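Flavin reductase domain protein, FMN-binding (PDB 3HMZ) binds flavin mononucleotide and probably acts as a flavin-dependent oxidoreductase that uses NAD or NADP. Local coordinates at residues D42-A47 against C111-F116. Numbering follows the deposited sequence.
Sequences DNVMAA and CGVELF. With FMN (flavin mononucleotide), chain B; EDO (1,2-ethanediol), chain F.
Asp-42 lays its CB and one flank of its carboxylate against CD1 of Leu-115, the CB-CD1 approach being 3.6 Å, while OD1 keeps its salt bridge to Arg-37 on the neighbouring strand 32-38. One residue on, Asn-43 faces away from 111-116, packs on Leu-108 and Thr-70 and reaches the flavin phosphate. With CG anti to the backbone N (chi1 -158°), its amide extends far enough for ND2 to give O1P of FMN an almost straight hydrogen bond of 2.8 Å, N-H...O 173°. An alanine in place of Asn-43 would probably leave that phosphate oxygen without its amide donor and open a gap beside Leu-108 and Thr-70. Val-44 turns back to the other segment, and its CG2 branch does all the touching, 3.9 Å from CG1 of Val-113 and 4.0 Å from CD2 of Leu-115. Leu-108, from the helix that ends in the Schellman motif at Gly-112, packs against both Val-44 and Leu-115. Met-45, present as selenomethionine, swings to the cofactor side, where its CE sits 3.3 Å from C2 of the isoalloxazine. Ala-46 grips the ribityl chain with its backbone: O accepts from O2' of FMN at 2.8 Å, and N adds a weak bond to the same hydroxyl. Ala-47 ends the segment against the flavin, its CA 3.3 Å from N5. The chain leaving helix 107-111 thus meets strand 41-55, part of the antiparallel sheet of the flavin reductase-like domain, by van der Waals contact, with no hydrogen bond between the two segments, whereas 42-47 lines the FMN pocket and polar bonds from Asn-43 and Ala-46 help to hold FMN, together with Thr-70, Ser-100 and others.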
loop_
_atom_site.group_PDB
_atom_site.type_symbol
_atom_site.label_atom_id
_atom_site.label_comp_id
_atom_site.label_asym_id
_atom_site.label_seq_id
_atom_site.Cartn_x
_atom_site.Cartn_y
_atom_site.Cartn_z
ATOM N N ASP A 42 2.903 -12.014 -23.457
ATOM C CA ASP A 42 2.515 -11.769 -22.061
ATOM C C ASP A 42 3.726 -11.519 -21.189
ATOM O O ASP A 42 4.828 -12.009 -21.439
ATOM C CB ASP A 42 1.743 -12.991 -21.528
ATOM C CG ASP A 42 0.392 -13.164 -22.184
ATOM O OD1 ASP A 42 -0.290 -12.162 -22.404
ATOM O OD2 ASP A 42 -0.040 -14.306 -22.429
ATOM N N ASN A 43 3.500 -10.769 -20.117
ATOM C CA ASN A 43 4.519 -10.554 -19.142
ATOM C C ASN A 43 3.907 -10.361 -17.759
ATOM O O ASN A 43 2.735 -10.030 -17.633
ATOM C CB ASN A 43 5.409 -9.356 -19.454
ATOM C CG ASN A 43 6.753 -9.435 -18.776
ATOM O OD1 ASN A 43 7.201 -10.505 -18.355
ATOM N ND2 ASN A 43 7.423 -8.285 -18.679
ATOM N N VAL A 44 4.726 -10.639 -16.760
ATOM C CA VAL A 44 4.368 -10.474 -15.356
ATOM C C VAL A 44 5.613 -9.896 -14.638
ATOM O O VAL A 44 6.720 -10.363 -14.847
ATOM C CB VAL A 44 3.970 -11.829 -14.696
ATOM C CG1 VAL A 44 3.584 -11.630 -13.185
ATOM C CG2 VAL A 44 2.885 -12.580 -15.507
HETATM N N MSE A 45 5.390 -8.920 -13.759
HETATM C CA MSE A 45 6.406 -8.414 -12.840
HETATM C C MSE A 45 5.797 -8.244 -11.445
HETATM O O MSE A 45 4.580 -8.327 -11.288
HETATM C CB MSE A 45 6.976 -7.068 -13.305
HETATM C CG MSE A 45 5.955 -5.930 -13.381
HETATM SE SE MSE A 45 6.744 -4.222 -13.727
HETATM C CE MSE A 45 6.566 -3.389 -12.003
ATOM N N ALA A 46 6.663 -8.020 -10.460
ATOM C CA ALA A 46 6.233 -7.742 -9.086
ATOM C C ALA A 46 6.155 -6.225 -8.890
ATOM O O ALA A 46 6.992 -5.465 -9.420
ATOM C CB ALA A 46 7.169 -8.348 -8.066
ATOM N N ALA A 47 5.137 -5.780 -8.158
ATOM C CA ALA A 47 5.009 -4.378 -7.757
ATOM C C ALA A 47 4.556 -4.255 -6.308
ATOM O O ALA A 47 3.451 -4.693 -5.959
ATOM C CB ALA A 47 4.058 -3.572 -8.668
ATOM N N CYS A 111 10.244 -18.526 -14.324
ATOM C CA CYS A 111 9.750 -18.051 -13.044
ATOM C C CYS A 111 8.613 -18.937 -12.498
ATOM O O CYS A 111 8.162 -18.710 -11.385
ATOM C CB CYS A 111 9.276 -16.595 -13.161
ATOM S SG CYS A 111 10.590 -15.381 -13.422
ATOM N N GLY A 112 8.158 -19.939 -13.261
ATOM C CA GLY A 112 7.076 -20.851 -12.821
ATOM C C GLY A 112 5.703 -20.217 -12.886
ATOM O O GLY A 112 4.821 -20.628 -12.144
ATOM N N VAL A 113 5.512 -19.245 -13.804
ATOM C CA VAL A 113 4.250 -18.553 -13.922
ATOM C C VAL A 113 3.325 -19.274 -14.888
ATOM O O VAL A 113 3.652 -19.411 -16.073
ATOM C CB VAL A 113 4.453 -17.120 -14.449
ATOM C CG1 VAL A 113 3.101 -16.399 -14.679
ATOM C CG2 VAL A 113 5.351 -16.321 -13.470
ATOM N N GLU A 114 2.166 -19.684 -14.391
ATOM C CA GLU A 114 1.096 -20.302 -15.168
ATOM C C GLU A 114 0.014 -19.240 -15.373
ATOM O O GLU A 114 -0.457 -18.657 -14.408
ATOM C CB GLU A 114 0.520 -21.531 -14.474
ATOM C CG GLU A 114 -0.663 -22.137 -15.185
ATOM C CD GLU A 114 -1.298 -23.233 -14.401
ATOM O OE1 GLU A 114 -0.565 -24.031 -13.824
ATOM O OE2 GLU A 114 -2.549 -23.293 -14.383
ATOM N N LEU A 115 -0.333 -18.969 -16.621
ATOM C CA LEU A 115 -1.314 -17.963 -16.970
ATOM C C LEU A 115 -2.662 -18.581 -17.407
ATOM O O LEU A 115 -2.726 -19.709 -17.923
ATOM C CB LEU A 115 -0.827 -17.084 -18.127
ATOM C CG LEU A 115 0.453 -16.302 -17.853
ATOM C CD1 LEU A 115 0.900 -15.594 -19.122
ATOM C CD2 LEU A 115 0.275 -15.327 -16.681
ATOM N N PHE A 116 -3.721 -17.803 -17.235
ATOM C CA PHE A 116 -5.045 -18.138 -17.728
ATOM C C PHE A 116 -5.749 -16.892 -18.201
ATOM O O PHE A 116 -5.282 -15.779 -17.975
ATOM C CB PHE A 116 -5.873 -18.893 -16.678
ATOM C CG PHE A 116 -6.301 -18.067 -15.457
ATOM C CD1 PHE A 116 -5.459 -17.846 -14.386
ATOM C CD2 PHE A 116 -7.573 -17.508 -15.395
ATOM C CE1 PHE A 116 -5.874 -17.105 -13.269
ATOM C CE2 PHE A 116 -8.012 -16.782 -14.294
ATOM C CZ PHE A 116 -7.145 -16.581 -13.213
HETATM N N1 FMN B . 9.246 -2.318 -10.042
HETATM C C2 FMN B . 8.425 -1.235 -10.248
HETATM O O2 FMN B . 8.552 -0.577 -11.280
HETATM N N3 FMN B . 7.459 -0.934 -9.306
HETATM C C4 FMN B . 7.300 -1.638 -8.152
HETATM O O4 FMN B . 6.411 -1.275 -7.337
HETATM C C4A FMN B . 8.160 -2.728 -7.945
HETATM N N5 FMN B . 8.052 -3.509 -6.808
HETATM C C5A FMN B . 8.745 -4.702 -6.665
HETATM C C6 FMN B . 8.486 -5.569 -5.592
HETATM C C7 FMN B . 9.195 -6.755 -5.433
HETATM C C7M FMN B . 8.895 -7.678 -4.294
HETATM C C8 FMN B . 10.185 -7.083 -6.363
HETATM C C8M FMN B . 10.992 -8.359 -6.231
HETATM C C9 FMN B . 10.421 -6.220 -7.425
HETATM C C9A FMN B . 9.735 -5.031 -7.616
HETATM N N10 FMN B . 9.951 -4.166 -8.685
HETATM C C10 FMN B . 9.129 -3.069 -8.890
HETATM C "C1'" FMN B . 10.906 -4.506 -9.797
HETATM C "C2'" FMN B . 10.273 -5.180 -11.022
HETATM O "O2'" FMN B . 9.340 -6.209 -10.653
HETATM C "C3'" FMN B . 11.433 -5.746 -11.832
HETATM O "O3'" FMN B . 12.221 -4.665 -12.323
HETATM C "C4'" FMN B . 11.007 -6.744 -12.927
HETATM O "O4'" FMN B . 12.161 -7.510 -13.257
HETATM C "C5'" FMN B . 10.447 -6.098 -14.179
HETATM O "O5'" FMN B . 10.174 -7.145 -15.112
HETATM P P FMN B . 9.892 -6.799 -16.649
HETATM O O1P FMN B . 9.864 -8.170 -17.303
HETATM O O2P FMN B . 8.608 -6.029 -16.779
HETATM O O3P FMN B . 11.033 -5.953 -17.151
HETATM C C1 EDO F . 7.987 -21.792 -8.373
HETATM O O1 EDO F . 7.778 -22.638 -9.521
HETATM C C2 EDO F . 7.919 -20.336 -8.796
HETATM O O2 EDO F . 9.147 -19.932 -9.365
#